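Local coordinates for protein (toxin) (Ustilago maydis, PDB 1KP6), which is the alpha subunit of a secreted killer toxin, recognising some cellular receptors on sensitive fungal cells before the beta subunit joins in bringing about cell death, at residues Lys13-Cys18 with Ala46-Cys51; Thr19-Gly24 with Asn69-Cys74. All coordinates share one frame; numbering follows the deposited sequence.

Interaction 1 of 2, residues Lys13-Cys18 with Ala46-Cys51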
ATOM      1  N   LYS A  13       4.048   3.974  -8.782  1.00 14.22           N
ATOM      2  CA  LYS A  13       3.661   2.984  -9.782  1.00 14.39           C
ATOM      3  C   LYS A  13       2.651   1.953  -9.279  1.00 13.94           C
ATOM      4  O   LYS A  13       2.047   1.242 -10.071  1.00 14.90           O
ATOM      5  CB  LYS A  13       4.912   2.280 -10.311  1.00 17.08           C
ATOM      6  CG  LYS A  13       5.838   3.222 -11.063  1.00 21.98           C
ATOM      7  CD  LYS A  13       7.178   2.591 -11.360  1.00 27.72           C
ATOM      8  CE  LYS A  13       8.131   3.625 -11.943  1.00 29.89           C
ATOM      9  NZ  LYS A  13       9.529   3.122 -11.973  1.00 34.06           N
ATOM     10  N   TRP A  14       2.467   1.881  -7.965  1.00 13.07           N
ATOM     11  CA  TRP A  14       1.540   0.931  -7.366  1.00 13.10           C
ATOM     12  C   TRP A  14       0.755   1.573  -6.238  1.00 12.34           C
ATOM     13  O   TRP A  14       1.291   2.396  -5.507  1.00 12.17           O
ATOM     14  CB  TRP A  14       2.316  -0.241  -6.777  1.00 13.66           C
ATOM     15  CG  TRP A  14       3.104  -0.992  -7.778  1.00 16.52           C
ATOM     16  CD1 TRP A  14       4.454  -0.914  -7.998  1.00 16.96           C
ATOM     17  CD2 TRP A  14       2.595  -1.926  -8.718  1.00 15.80           C
ATOM     18  NE1 TRP A  14       4.810  -1.746  -9.032  1.00 17.31           N
ATOM     19  CE2 TRP A  14       3.687  -2.381  -9.489  1.00 17.07           C
ATOM     20  CE3 TRP A  14       1.320  -2.428  -8.988  1.00 16.89           C
ATOM     21  CZ2 TRP A  14       3.538  -3.311 -10.509  1.00 18.45           C
ATOM     22  CZ3 TRP A  14       1.173  -3.352 -10.001  1.00 18.79           C
ATOM     23  CH2 TRP A  14       2.275  -3.783 -10.751  1.00 19.71           C
ATOM     24  N   GLU A  15      -0.514   1.206  -6.120  1.00 10.60           N
ATOM     25  CA  GLU A  15      -1.373   1.688  -5.046  1.00 11.45           C
ATOM     26  C   GLU A  15      -2.004   0.418  -4.490  1.00 11.25           C
ATOM     27  O   GLU A  15      -2.757  -0.261  -5.197  1.00 11.63           O
ATOM     28  CB  GLU A  15      -2.453   2.631  -5.582  1.00 11.81           C
ATOM     29  CG  GLU A  15      -3.486   3.069  -4.546  1.00 12.64           C
ATOM     30  CD  GLU A  15      -4.245   4.316  -4.958  1.00 14.26           C
ATOM     31  OE1 GLU A  15      -3.916   4.915  -6.003  1.00 14.51           O
ATOM     32  OE2 GLU A  15      -5.158   4.733  -4.225  1.00 12.84           O
ATOM     33  N   CYS A  16      -1.676   0.080  -3.248  1.00 10.59           N
ATOM     34  CA  CYS A  16      -2.189  -1.139  -2.627  1.00 10.65           C
ATOM     35  C   CYS A  16      -2.862  -0.929  -1.271  1.00 11.22           C
ATOM     36  O   CYS A  16      -2.632   0.087  -0.605  1.00 11.33           O
ATOM     37  CB  CYS A  16      -1.041  -2.139  -2.446  1.00 10.89           C
ATOM     38  SG  CYS A  16      -0.075  -2.555  -3.934  1.00 11.50           S
ATOM     39  N   TRP A  17      -3.643  -1.924  -0.835  1.00  8.71           N
ATOM     40  CA  TRP A  17      -4.319  -1.870   0.457  1.00  8.96           C
ATOM     41  C   TRP A  17      -4.746  -3.263   0.886  1.00  9.83           C
ATOM     42  O   TRP A  17      -4.912  -4.160   0.043  1.00  8.75           O
ATOM     43  CB  TRP A  17      -5.540  -0.934   0.418  1.00  8.98           C
ATOM     44  CG  TRP A  17      -6.608  -1.313  -0.578  1.00 12.32           C
ATOM     45  CD1 TRP A  17      -7.735  -2.055  -0.334  1.00 11.35           C
ATOM     46  CD2 TRP A  17      -6.645  -0.969  -1.972  1.00 13.26           C
ATOM     47  NE1 TRP A  17      -8.463  -2.198  -1.490  1.00 14.82           N
ATOM     48  CE2 TRP A  17      -7.822  -1.542  -2.510  1.00 14.91           C
ATOM     49  CE3 TRP A  17      -5.800  -0.233  -2.818  1.00 11.72           C
ATOM     50  CZ2 TRP A  17      -8.176  -1.400  -3.859  1.00 14.30           C
ATOM     51  CZ3 TRP A  17      -6.153  -0.094  -4.161  1.00 13.02           C
ATOM     52  CH2 TRP A  17      -7.330  -0.675  -4.664  1.00 13.88           C
ATOM     53  N   CYS A  18      -4.856  -3.462   2.196  1.00  9.80           N
ATOM     54  CA  CYS A  18      -5.302  -4.747   2.735  1.00  8.99           C
ATOM     55  C   CYS A  18      -6.822  -4.760   2.685  1.00 10.52           C
ATOM     56  O   CYS A  18      -7.460  -3.716   2.872  1.00  9.30           O
ATOM     57  CB  CYS A  18      -4.872  -4.932   4.189  1.00  9.34           C
ATOM     58  SG  CYS A  18      -3.085  -4.836   4.528  1.00 10.88           S
ATOM     59  N   ALA A  46      -3.470   8.966   3.584  1.00 11.19           N
ATOM     60  CA  ALA A  46      -4.556   8.946   4.560  1.00 11.97           C
ATOM     61  C   ALA A  46      -5.944   9.309   4.012  1.00 13.46           C
ATOM     62  O   ALA A  46      -6.954   8.979   4.629  1.00 14.42           O
ATOM     63  CB  ALA A  46      -4.208   9.829   5.746  1.00 12.99           C
ATOM     64  N   ARG A  47      -6.005  10.001   2.871  1.00 11.68           N
ATOM     65  CA  ARG A  47      -7.296  10.365   2.291  1.00 10.87           C
ATOM     66  C   ARG A  47      -7.977   9.132   1.725  1.00 12.30           C
ATOM     67  O   ARG A  47      -9.150   8.901   1.983  1.00 14.46           O
ATOM     68  CB  ARG A  47      -7.140  11.445   1.219  1.00 10.02           C
ATOM     69  CG  ARG A  47      -6.565  12.743   1.773  1.00 10.13           C
ATOM     70  CD  ARG A  47      -6.481  13.819   0.716  1.00 11.79           C
ATOM     71  NE  ARG A  47      -7.808  14.282   0.335  1.00 13.33           N
ATOM     72  CZ  ARG A  47      -8.059  15.086  -0.694  1.00 17.72           C
ATOM     73  NH1 ARG A  47      -7.068  15.524  -1.473  1.00 17.00           N
ATOM     74  NH2 ARG A  47      -9.307  15.443  -0.953  1.00 14.13           N
ATOM     75  N   ALA A  48      -7.225   8.308   1.001  1.00 12.25           N
ATOM     76  CA  ALA A  48      -7.778   7.087   0.415  1.00 12.73           C
ATOM     77  C   ALA A  48      -7.581   5.880   1.315  1.00 12.96           C
ATOM     78  O   ALA A  48      -8.251   4.871   1.136  1.00 13.74           O
ATOM     79  CB  ALA A  48      -7.147   6.813  -0.938  1.00 14.70           C
ATOM     80  N   GLY A  49      -6.678   5.995   2.289  1.00 13.02           N
ATOM     81  CA  GLY A  49      -6.380   4.887   3.180  1.00 12.17           C
ATOM     82  C   GLY A  49      -5.622   3.827   2.401  1.00 12.35           C
ATOM     83  O   GLY A  49      -5.788   2.632   2.658  1.00 12.54           O
ATOM     84  N   HIS A  50      -4.778   4.260   1.458  1.00 10.66           N
ATOM     85  CA  HIS A  50      -4.008   3.342   0.602  1.00 10.65           C
ATOM     86  C   HIS A  50      -2.496   3.542   0.714  1.00 11.46           C
ATOM     87  O   HIS A  50      -2.039   4.627   1.101  1.00 12.12           O
ATOM     88  CB  HIS A  50      -4.419   3.512  -0.873  1.00  9.87           C
ATOM     89  CG  HIS A  50      -5.834   3.105  -1.163  1.00 10.42           C
ATOM     90  ND1 HIS A  50      -6.443   3.323  -2.382  1.00 10.48           N
ATOM     91  CD2 HIS A  50      -6.750   2.458  -0.403  1.00  9.50           C
ATOM     92  CE1 HIS A  50      -7.666   2.829  -2.362  1.00 11.48           C
ATOM     93  NE2 HIS A  50      -7.875   2.295  -1.173  1.00  9.81           N
ATOM     94  N   CYS A  51      -1.739   2.493   0.388  1.00  9.71           N
ATOM     95  CA  CYS A  51      -0.270   2.527   0.418  1.00 10.88           C
ATOM     96  C   CYS A  51       0.258   2.621  -1.018  1.00 11.35           C
ATOM     97  O   CYS A  51      -0.124   1.833  -1.883  1.00 13.65           O
ATOM     98  CB  CYS A  51       0.302   1.271   1.074  1.00  9.78           C
ATOM     99  SG  CYS A  51       2.058   1.437   1.537  1.00 10.71           S
TER

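Interaction 2 of 2, residues Thr19-Gly24 with Asn69-Cys74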
ATOM      1  N   THR A  19      -7.392  -5.944   2.454  1.00 10.63           N
ATOM      2  CA  THR A  19      -8.843  -6.127   2.381  1.00 11.01           C
ATOM      3  C   THR A  19      -9.262  -7.270   3.288  1.00 10.59           C
ATOM      4  O   THR A  19      -8.497  -8.208   3.531  1.00  9.89           O
ATOM      5  CB  THR A  19      -9.301  -6.471   0.948  1.00 11.98           C
ATOM      6  OG1 THR A  19      -8.572  -7.611   0.488  1.00 15.70           O
ATOM      7  CG2 THR A  19      -9.067  -5.300  -0.004  1.00 11.71           C
ATOM      8  N   ALA A  20     -10.479  -7.175   3.798  1.00 11.14           N
ATOM      9  CA  ALA A  20     -11.033  -8.190   4.680  1.00 12.53           C
ATOM     10  C   ALA A  20     -11.446  -9.452   3.927  1.00 14.64           C
ATOM     11  O   ALA A  20     -11.972  -9.380   2.810  1.00 15.10           O
ATOM     12  CB  ALA A  20     -12.224  -7.626   5.391  1.00 11.78           C
ATOM     13  N   HIS A  21     -11.179 -10.613   4.514  1.00 15.03           N
ATOM     14  CA  HIS A  21     -11.599 -11.871   3.899  1.00 18.02           C
ATOM     15  C   HIS A  21     -13.123 -11.870   3.926  1.00 16.34           C
ATOM     16  O   HIS A  21     -13.724 -11.266   4.812  1.00 16.67           O
ATOM     17  CB  HIS A  21     -11.152 -13.073   4.742  1.00 23.24           C
ATOM     18  CG  HIS A  21      -9.717 -13.450   4.566  1.00 30.07           C
ATOM     19  ND1 HIS A  21      -9.095 -13.476   3.335  1.00 33.61           N
ATOM     20  CD2 HIS A  21      -8.781 -13.835   5.467  1.00 31.62           C
ATOM     21  CE1 HIS A  21      -7.837 -13.857   3.488  1.00 33.05           C
ATOM     22  NE2 HIS A  21      -7.623 -14.081   4.771  1.00 31.37           N
ATOM     23  N   GLY A  22     -13.748 -12.504   2.947  1.00 16.91           N
ATOM     24  CA  GLY A  22     -15.198 -12.595   2.954  1.00 14.76           C
ATOM     25  C   GLY A  22     -15.992 -11.412   2.463  1.00 14.87           C
ATOM     26  O   GLY A  22     -16.925 -11.588   1.684  1.00 15.47           O
ATOM     27  N   THR A  23     -15.697 -10.220   2.962  1.00 13.73           N
ATOM     28  CA  THR A  23     -16.425  -9.045   2.513  1.00 14.09           C
ATOM     29  C   THR A  23     -15.681  -8.268   1.435  1.00 15.61           C
ATOM     30  O   THR A  23     -16.297  -7.553   0.638  1.00 14.69           O
ATOM     31  CB  THR A  23     -16.699  -8.076   3.663  1.00 15.70           C
ATOM     32  OG1 THR A  23     -15.458  -7.705   4.286  1.00 15.37           O
ATOM     33  CG2 THR A  23     -17.648  -8.695   4.672  1.00 14.55           C
ATOM     34  N   GLY A  24     -14.355  -8.377   1.443  1.00 14.91           N
ATOM     35  CA  GLY A  24     -13.547  -7.641   0.491  1.00 14.99           C
ATOM     36  C   GLY A  24     -13.452  -6.156   0.841  1.00 15.80           C
ATOM     37  O   GLY A  24     -13.011  -5.358   0.026  1.00 17.15           O
ATOM     38  N   ASN A  69      -3.949 -11.719   8.469  1.00 15.55           N
ATOM     39  CA  ASN A  69      -5.033 -12.552   7.969  1.00 16.55           C
ATOM     40  C   ASN A  69      -5.981 -11.785   7.063  1.00 15.07           C
ATOM     41  O   ASN A  69      -7.197 -11.971   7.105  1.00 14.48           O
ATOM     42  CB  ASN A  69      -5.810 -13.207   9.108  1.00 21.07           C
ATOM     43  CG  ASN A  69      -6.663 -14.365   8.619  1.00 26.42           C
ATOM     44  OD1 ASN A  69      -6.188 -15.236   7.887  1.00 31.40           O
ATOM     45  ND2 ASN A  69      -7.937 -14.359   8.981  1.00 31.64           N
ATOM     46  N   ASN A  70      -5.406 -10.953   6.205  1.00 14.04           N
ATOM     47  CA  ASN A  70      -6.164 -10.145   5.262  1.00 11.49           C
ATOM     48  C   ASN A  70      -5.642 -10.417   3.860  1.00 11.75           C
ATOM     49  O   ASN A  70      -4.563 -10.987   3.680  1.00 12.44           O
ATOM     50  CB  ASN A  70      -5.951  -8.650   5.551  1.00 11.81           C
ATOM     51  CG  ASN A  70      -6.496  -8.218   6.899  1.00 11.97           C
ATOM     52  OD1 ASN A  70      -7.529  -8.713   7.366  1.00 14.19           O
ATOM     53  ND2 ASN A  70      -5.816  -7.274   7.523  1.00 10.05           N
ATOM     54  N   ASN A  71      -6.418 -10.018   2.862  1.00 11.78           N
ATOM     55  CA  ASN A  71      -5.994 -10.162   1.477  1.00 13.75           C
ATOM     56  C   ASN A  71      -5.403  -8.818   1.087  1.00 12.25           C
ATOM     57  O   ASN A  71      -5.416  -7.890   1.895  1.00 12.34           O
ATOM     58  CB  ASN A  71      -7.179 -10.486   0.577  1.00 17.13           C
ATOM     59  CG  ASN A  71      -7.613 -11.924   0.702  1.00 23.68           C
ATOM     60  OD1 ASN A  71      -8.808 -12.226   0.780  1.00 27.20           O
ATOM     61  ND2 ASN A  71      -6.640 -12.829   0.769  1.00 23.76           N
ATOM     62  N   MET A  72      -4.893  -8.710  -0.134  1.00 12.70           N
ATOM     63  CA  MET A  72      -4.300  -7.465  -0.630  1.00 13.65           C
ATOM     64  C   MET A  72      -4.779  -7.184  -2.044  1.00 13.95           C
ATOM     65  O   MET A  72      -4.900  -8.110  -2.851  1.00 14.78           O
ATOM     66  CB  MET A  72      -2.764  -7.552  -0.646  1.00 13.58           C
ATOM     67  CG  MET A  72      -2.080  -6.340  -1.271  1.00 15.43           C
ATOM     68  SD  MET A  72      -0.299  -6.573  -1.540  1.00 17.61           S
ATOM     69  CE  MET A  72      -0.259  -7.515  -3.045  1.00 19.61           C
ATOM     70  N   SER A  73      -5.099  -5.923  -2.322  1.00 12.35           N
ATOM     71  CA  SER A  73      -5.513  -5.498  -3.654  1.00 12.70           C
ATOM     72  C   SER A  73      -4.574  -4.394  -4.078  1.00 11.99           C
ATOM     73  O   SER A  73      -4.180  -3.564  -3.255  1.00 11.39           O
ATOM     74  CB  SER A  73      -6.926  -4.938  -3.644  1.00 12.07           C
ATOM     75  OG  SER A  73      -7.870  -5.967  -3.475  1.00 13.38           O
ATOM     76  N   CYS A  74      -4.168  -4.400  -5.338  1.00 11.67           N
ATOM     77  CA  CYS A  74      -3.303  -3.345  -5.837  1.00 12.65           C
ATOM     78  C   CYS A  74      -3.809  -2.860  -7.178  1.00 14.66           C
ATOM     79  O   CYS A  74      -4.478  -3.603  -7.898  1.00 16.37           O
ATOM     80  CB  CYS A  74      -1.867  -3.834  -6.037  1.00 12.42           C
ATOM     81  SG  CYS A  74      -0.916  -4.291  -4.555  1.00 12.68           S
TER
HETATM   82  O   HOH W   1     -10.706  -9.926   0.250  1.00 24.71           O
HETATM   83  O   HOH W   2      -8.292  -8.328  -2.181  1.00 30.27           O
HETATM   84  O   HOH W   3      -9.727 -10.711   7.013  1.00 20.35           O

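Interaction 1 of 2, residues Lys13-Cys18 with Ala46-Cys51
The imidazole of His50 lies flat against the six-membered ring of Trp17 in an offset stack, with the two planes only 11° apart and the ring centroids separated by 4.1 Å. The two side chains run alongside each other and point the same way. Trp17 CE3 sits over the middle of the imidazole, whereas His50 NE2 comes down nearer the rim of the indole, 3.6 Å from Trp17 CD2. On the other imidazole face rests the carbonyl oxygen of Ala48, toward the rim.

Glu15 comes to the same ring at its edge. Its carboxylate plane is turned 65° from the imidazole, and OE2 accepts a nearly straight bond of 2.7 Å from His50 ND1, using the lone pair away from OE1 and staying in the ring plane. The extended chain of Glu15, with CG anti to the backbone N (chi1 174°), carries the carboxylate that far. With Glu26 accepting from NE2, both ring nitrogens are engaged and the rotation of the imidazole is fixed. The carboxylates of Glu15 and Glu26 may favour a protonated ring, though Arg75, salt-bridged to Glu15 OE2, would partly offset them.

Behind the side chains the backbones close a two-bond ring: Cys16 N to Cys51 O at 2.7 Å and Cys51 N to Cys16 O at 2.8 Å. Cys16 and Cys51 project to the face covered by helix 58-67 and are tied by disulfides to Cys74 and Cys35. Gly49 and His50 form a G1 bulge where strand 50-53 begins. Cys16 and Cys51 are a hydrogen-bonded antiparallel pair, joining the inner strands 14-19 and 50-53 in the antiparallel sheet of a small disulfide-rich alpha+beta protein.

Interaction 2 of 2, residues Thr19-Gly24 with Asn69-Cys74
The imidazole of His21 stands across two asparagine amides of the other segment. Asn70 CA lies over one of its faces, offset toward the rim, while the side-chain CG of Asn69 meets an edge in the ring plane, the Asn69 amide being steeply turned from the ring. The Asn71 amide stands at 78° to the same ring. His21 ND1 gives a bent bond of 2.9 Å to Asn71 OD1, the N-H...O angle being 132°; the donor sits well above the carbonyl plane, not on a lone pair. Asn71 brings its amide up to the histidine with CG anti to the carbonyl carbon (chi1 -76°).

Beneath this, Thr19 and Asn71 form an antiparallel hydrogen-bonded pair, with Thr19 N reaching Asn71 O and Asn71 N reaching Thr19 O, both at 2.8 Å. Their side chains share a face of the sheet, and Thr19 OG1 packs 3.2 Å from Asn71 CB. Water knits the rest. One molecule joins Thr19 OG1, Ala20 O and Asn71 OD1, so that Asn71 OD1 receives both it and the histidine. A second links Thr19 OG1 to Ser73 OG, and a third spans from His21 N to Asn69 O, 2.8 Å from that oxygen.

Asn69, at positive phi, is the C-prime residue of the Schellman motif that ends helix 58-67, and strand 71-76 follows it. The loop between strand 14-19 and helix 28-32 leaves the sheet beside this helix-to-strand turn, while Met72 points away from the loop and packs on Phe61, Tyr62 and Cys65 of helix 58-67.

Interactions 1 and 2 lie about 13 Å apart, centre to centre, on one four-stranded antiparallel sheet ordered 42-45, 50-53, 14-19, 71-76. Strand 14-19 serves both: interaction 1 pairs it with 50-53, and interaction 2 joins its far end and the following loop to 71-76, the edge strand. Along the chain the segments alternate: 13-18, 19-24, 46-51, then 69-74. The two contacts also touch directly, through a probable backbone bond from Ser73 N to Trp17 O and through the Cys16-Cys74 disulfide, which binds the C-terminal strand covalently to the middle of this small secreted subunit. Interaction 1 is buried near the chain's centre, whereas interaction 2 is at the surface.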